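Local coordinates for acetaldehyde dehydrogenase (Acetylating) (Geobacillus thermoglucosidasius, PDB 5J78), which probably catalyses the reversible NAD-dependent, coenzyme A-acylating oxidation of acetaldehyde to acetyl-CoA, at residues V124-Q129 with F461-V466; V216-G221 with P235-G240. All blocks are in the same frame, centred on the assembly; numbering follows the deposited sequence.

Interaction 1: V124-Q129 with F461-V466; sequences VWEIAQ and FNIKRV
Trp125 to Gln129 pair with Val466 to Asn462 in an antiparallel ladder of the kind that forms the oligomerisation arm of aldehyde dehydrogenases. The short strands run at 152° to each other. Trp125, Ile127 and Gln129 form hydrogen-bonded pairs with Val466, Lys464 and Asn462, with two backbone bonds in each pair. In the central pair, Ile127 N lies 2.8 Å from Lys464 O. Glu126-Arg465 and Ala128-Ile463 are the non-hydrogen-bonded pairs between them.

On the face of Trp125 and Ile127, Val466 touches both residues. Its CG1 meets CE3 of the indole of Trp125 at 3.8 Å. Its CG2 presses on Ile127 CD1 at 3.5 Å, a tight fit. Lys464 lies next along this face. Its chain bends at the third torsion (chi3 -58°), and CE comes 3.7 Å from Ile127 CG2. Gln129 CG stands anti to the backbone N (chi1 -179°), and the amide then reaches the end of the lysine. OE1 receives a weak, 3.3 Å bond from Lys464 NZ. A water also joins these two atoms. Ile411 O and Lys413 O of the second subunit accept bonds from the same NZ.

On the other face, Ala128 CB touches Phe461 CD2 at 3.7 Å. Ile463 CG2 meets Glu126 CB at 3.8 Å and also lies over one face of the Arg465 guanidinium. A water bridges Glu126 OE2 and Arg465 NE, bonding in the plane of the guanidinium. Glu126 also forms a salt bridge with Arg117, and Arg465 with Asp453 of the second subunit.

The buried ammonium of Lys464 thus sits among uncharged oxygens from two subunits, which would probably favour its charged form and tie this ladder to the interface.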
# COMPACT_ATOMS: atom_id res chain seq x y z
N VAL A 124 -21.12 8.43 -40.69
CA VAL A 124 -20.84 7.91 -39.36
C VAL A 124 -22.16 7.51 -38.70
O VAL A 124 -23.08 8.34 -38.64
CB VAL A 124 -20.14 8.96 -38.44
CG1 VAL A 124 -20.00 8.42 -36.99
CG2 VAL A 124 -18.81 9.36 -38.99
N TRP A 125 -22.25 6.27 -38.22
CA TRP A 125 -23.36 5.84 -37.35
C TRP A 125 -22.86 5.84 -35.91
O TRP A 125 -21.74 5.39 -35.63
CB TRP A 125 -23.86 4.43 -37.69
CG TRP A 125 -24.14 4.16 -39.11
CD1 TRP A 125 -24.43 5.07 -40.08
CD2 TRP A 125 -24.16 2.87 -39.73
NE1 TRP A 125 -24.63 4.42 -41.28
CE2 TRP A 125 -24.47 3.07 -41.09
CE3 TRP A 125 -23.94 1.56 -39.27
CZ2 TRP A 125 -24.57 2.02 -42.00
CZ3 TRP A 125 -24.04 0.51 -40.18
CH2 TRP A 125 -24.35 0.75 -41.52
N GLU A 126 -23.70 6.32 -35.00
CA GLU A 126 -23.44 6.21 -33.56
C GLU A 126 -24.25 5.08 -32.96
O GLU A 126 -25.47 5.02 -33.13
CB GLU A 126 -23.77 7.50 -32.85
CG GLU A 126 -23.03 8.72 -33.33
CD GLU A 126 -23.37 9.94 -32.46
OE1 GLU A 126 -24.30 9.85 -31.63
OE2 GLU A 126 -22.71 10.99 -32.60
N ILE A 127 -23.56 4.19 -32.26
CA ILE A 127 -24.19 3.07 -31.58
C ILE A 127 -24.08 3.30 -30.07
O ILE A 127 -23.00 3.61 -29.57
CB ILE A 127 -23.54 1.73 -31.92
CG1 ILE A 127 -23.56 1.47 -33.43
CG2 ILE A 127 -24.22 0.58 -31.19
CD1 ILE A 127 -22.59 0.35 -33.82
N ALA A 128 -25.20 3.18 -29.36
CA ALA A 128 -25.19 3.27 -27.90
C ALA A 128 -24.68 1.96 -27.33
O ALA A 128 -25.17 0.88 -27.67
CB ALA A 128 -26.57 3.59 -27.36
N GLN A 129 -23.67 2.06 -26.47
CA GLN A 129 -23.05 0.89 -25.85
C GLN A 129 -23.06 0.98 -24.32
O GLN A 129 -22.39 1.83 -23.75
CB GLN A 129 -21.60 0.74 -26.33
CG GLN A 129 -20.88 -0.47 -25.76
CD GLN A 129 -21.56 -1.78 -26.19
OE1 GLN A 129 -21.84 -2.00 -27.38
NE2 GLN A 129 -21.86 -2.63 -25.23
N PHE A 461 -23.64 5.29 -20.97
CA PHE A 461 -23.31 4.48 -22.13
C PHE A 461 -22.24 5.18 -22.94
O PHE A 461 -22.15 6.40 -22.98
CB PHE A 461 -24.53 4.15 -23.01
CG PHE A 461 -25.25 5.36 -23.59
CD1 PHE A 461 -26.21 6.03 -22.85
CD2 PHE A 461 -24.99 5.79 -24.88
CE1 PHE A 461 -26.89 7.16 -23.40
CE2 PHE A 461 -25.65 6.89 -25.42
CZ PHE A 461 -26.59 7.58 -24.69
N ASN A 462 -21.37 4.35 -23.52
CA ASN A 462 -20.34 4.81 -24.45
C ASN A 462 -20.94 4.95 -25.83
O ASN A 462 -21.91 4.27 -26.15
CB ASN A 462 -19.18 3.82 -24.49
CG ASN A 462 -18.51 3.64 -23.13
OD1 ASN A 462 -18.24 2.51 -22.70
ND2 ASN A 462 -18.23 4.74 -22.46
N ILE A 463 -20.36 5.81 -26.66
CA ILE A 463 -20.75 5.87 -28.06
C ILE A 463 -19.68 5.17 -28.90
O ILE A 463 -18.50 5.51 -28.81
CB ILE A 463 -20.98 7.33 -28.52
CG1 ILE A 463 -22.24 7.86 -27.82
CG2 ILE A 463 -21.20 7.39 -30.02
CD1 ILE A 463 -22.42 9.34 -27.87
N LYS A 464 -20.11 4.15 -29.65
CA LYS A 464 -19.29 3.52 -30.68
C LYS A 464 -19.60 4.18 -32.02
O LYS A 464 -20.77 4.45 -32.33
CB LYS A 464 -19.56 2.02 -30.75
CG LYS A 464 -19.43 1.28 -29.41
CD LYS A 464 -19.56 -0.23 -29.56
CE LYS A 464 -20.89 -0.65 -30.20
NZ LYS A 464 -20.92 -2.12 -30.51
N ARG A 465 -18.57 4.44 -32.82
CA ARG A 465 -18.77 5.12 -34.10
C ARG A 465 -18.39 4.23 -35.27
O ARG A 465 -17.24 3.80 -35.40
CB ARG A 465 -18.00 6.44 -34.11
CG ARG A 465 -18.49 7.38 -33.00
CD ARG A 465 -17.57 8.54 -32.75
NE ARG A 465 -18.20 9.58 -31.93
CZ ARG A 465 -18.07 9.69 -30.60
NH1 ARG A 465 -17.34 8.82 -29.91
NH2 ARG A 465 -18.68 10.68 -29.96
N VAL A 466 -19.38 3.90 -36.09
CA VAL A 466 -19.16 3.19 -37.34
C VAL A 466 -18.87 4.23 -38.42
O VAL A 466 -19.75 5.01 -38.78
CB VAL A 466 -20.38 2.36 -37.74
CG1 VAL A 466 -20.10 1.57 -39.03
CG2 VAL A 466 -20.80 1.43 -36.58
O HOH W 1 -20.25 11.06 -33.46
O HOH W 2 -20.59 -4.17 -28.02

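Interaction 2: V216-G221 with P235-G240; sequences VILATG and PAYGVG
Tyr237 sets its CB against Leu218 and its ring edge against Val216 of the adjacent strand. Leu218 CD2 comes 3.7 Å from Tyr237 CB and meets the ring obliquely. Val216 CG1 approaches the ring edge near its plane, 3.9 Å from Tyr237 CD2. This valine branch lies anti to its own backbone N (chi1 -179°), which carries it past Pro235 O to the aromatic ring. An alanine here would keep the CB contact with Leu218, but it would probably open a gap beside Val216 CG1 and leave Leu218 CD2 less firmly held.

The two strands are parallel, 7° apart in direction. Ile217 N binds Pro235 O at 3.1 Å. Ile217 O receives Tyr237 N at 2.8 Å. Ala219 N then binds Tyr237 O at 2.9 Å. The ladder weakens after this point, where Val239 N makes only a weak bond to Ala219 O.

On the opposite face, Ile217 CB and Ala236 CB lie 4.1 Å apart. Beyond the strands, Val239 turns its CB toward the 220-221 loop. Its CG2 reaches Gly221 O at 3.5 Å, and CG1 lies near the side chain of Thr220. The hydroxyl of Thr220 is hydrogen-bonded to Lys150 and Thr440. In related dehydrogenases, the loop after the strand equivalent to 216-219 borders the cofactor site, and it probably does so here.

Helix 223-229 makes the beta-alpha-beta crossover between the two strands. Its Ala229 packs on Ile217, Ala219 and Ala236. Strand 124-138 pairs with 216-219 on the side away from 236-238. Tyr237 lies on the other sheet face, where its ring meets that of His459. Its side chain also packs on Ile450 of its own chain and on Ile450 of the second subunit.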
# COMPACT_ATOMS: atom_id res chain seq x y z
N VAL A 216 -18.05 0.88 -14.00
CA VAL A 216 -18.01 2.30 -13.65
C VAL A 216 -18.51 2.47 -12.21
O VAL A 216 -19.44 1.78 -11.79
CB VAL A 216 -18.84 3.15 -14.61
CG1 VAL A 216 -18.77 4.62 -14.24
CG2 VAL A 216 -18.33 2.95 -16.06
N ILE A 217 -17.85 3.36 -11.48
CA ILE A 217 -18.28 3.76 -10.14
C ILE A 217 -18.96 5.14 -10.21
O ILE A 217 -18.35 6.10 -10.68
CB ILE A 217 -17.09 3.87 -9.15
CG1 ILE A 217 -16.26 2.59 -9.14
CG2 ILE A 217 -17.58 4.25 -7.69
CD1 ILE A 217 -14.91 2.73 -8.47
N LEU A 218 -20.21 5.22 -9.77
CA LEU A 218 -20.84 6.50 -9.44
C LEU A 218 -20.69 6.74 -7.95
O LEU A 218 -21.33 6.06 -7.15
CB LEU A 218 -22.32 6.51 -9.81
CG LEU A 218 -22.72 6.34 -11.26
CD1 LEU A 218 -24.22 6.56 -11.38
CD2 LEU A 218 -21.96 7.32 -12.16
N ALA A 219 -19.85 7.70 -7.59
CA ALA A 219 -19.49 7.91 -6.20
C ALA A 219 -20.10 9.21 -5.68
O ALA A 219 -19.54 10.31 -5.86
CB ALA A 219 -17.99 7.93 -6.06
N THR A 220 -21.26 9.09 -5.05
CA THR A 220 -21.89 10.22 -4.40
C THR A 220 -21.68 10.08 -2.90
O THR A 220 -22.31 9.26 -2.25
CB THR A 220 -23.38 10.29 -4.76
OG1 THR A 220 -23.50 10.20 -6.18
CG2 THR A 220 -23.99 11.61 -4.27
N GLY A 221 -20.78 10.90 -2.37
CA GLY A 221 -20.40 10.81 -0.97
C GLY A 221 -19.41 11.89 -0.62
O GLY A 221 -19.20 12.83 -1.41
N PRO A 235 -12.74 3.59 -13.88
CA PRO A 235 -13.43 4.82 -14.27
C PRO A 235 -14.49 5.20 -13.24
O PRO A 235 -15.28 4.33 -12.81
CB PRO A 235 -14.05 4.46 -15.63
CG PRO A 235 -13.29 3.29 -16.10
CD PRO A 235 -12.93 2.53 -14.88
N ALA A 236 -14.50 6.46 -12.83
CA ALA A 236 -15.46 6.95 -11.83
C ALA A 236 -16.04 8.32 -12.16
O ALA A 236 -15.35 9.21 -12.68
CB ALA A 236 -14.82 7.01 -10.46
N TYR A 237 -17.31 8.48 -11.80
CA TYR A 237 -17.94 9.79 -11.75
C TYR A 237 -18.16 10.14 -10.29
O TYR A 237 -19.03 9.55 -9.62
CB TYR A 237 -19.25 9.81 -12.52
CG TYR A 237 -19.10 9.69 -14.01
CD1 TYR A 237 -18.87 10.80 -14.81
CD2 TYR A 237 -19.20 8.45 -14.65
CE1 TYR A 237 -18.73 10.69 -16.18
CE2 TYR A 237 -19.06 8.34 -16.01
CZ TYR A 237 -18.83 9.46 -16.78
OH TYR A 237 -18.68 9.35 -18.14
N GLY A 238 -17.38 11.10 -9.82
CA GLY A 238 -17.46 11.53 -8.43
C GLY A 238 -18.24 12.82 -8.29
O GLY A 238 -18.62 13.44 -9.28
N VAL A 239 -18.50 13.21 -7.05
CA VAL A 239 -19.01 14.53 -6.73
C VAL A 239 -18.00 15.27 -5.88
O VAL A 239 -16.98 14.72 -5.48
CB VAL A 239 -20.34 14.48 -5.95
CG1 VAL A 239 -21.39 13.70 -6.74
CG2 VAL A 239 -20.12 13.84 -4.58
N GLY A 240 -18.30 16.53 -5.61
CA GLY A 240 -17.57 17.28 -4.62
C GLY A 240 -18.59 17.88 -3.67
O GLY A 240 -19.78 17.90 -3.97

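How the interactions relate
Both interactions belong to one mixed sheet, linked by the long strand 124-138. Its first part pairs with 461-468 in interaction 1. Farther along, it pairs with 216-219, which joins 236-238 in interaction 2. The centres are 23 Å apart, and the nearest atoms about 6 Å, without touching. Interaction 2 is local, within one beta-alpha-beta unit. It is nested inside the long loop closed by interaction 1, which brings the C-terminal strand back to the start of strand 124-138. The sheet thus runs from a buried, Rossmann-like region to the arm at the subunit interface. Both contacts touch the second subunit, and the shared sheet links the probable cofactor-binding region to the interface.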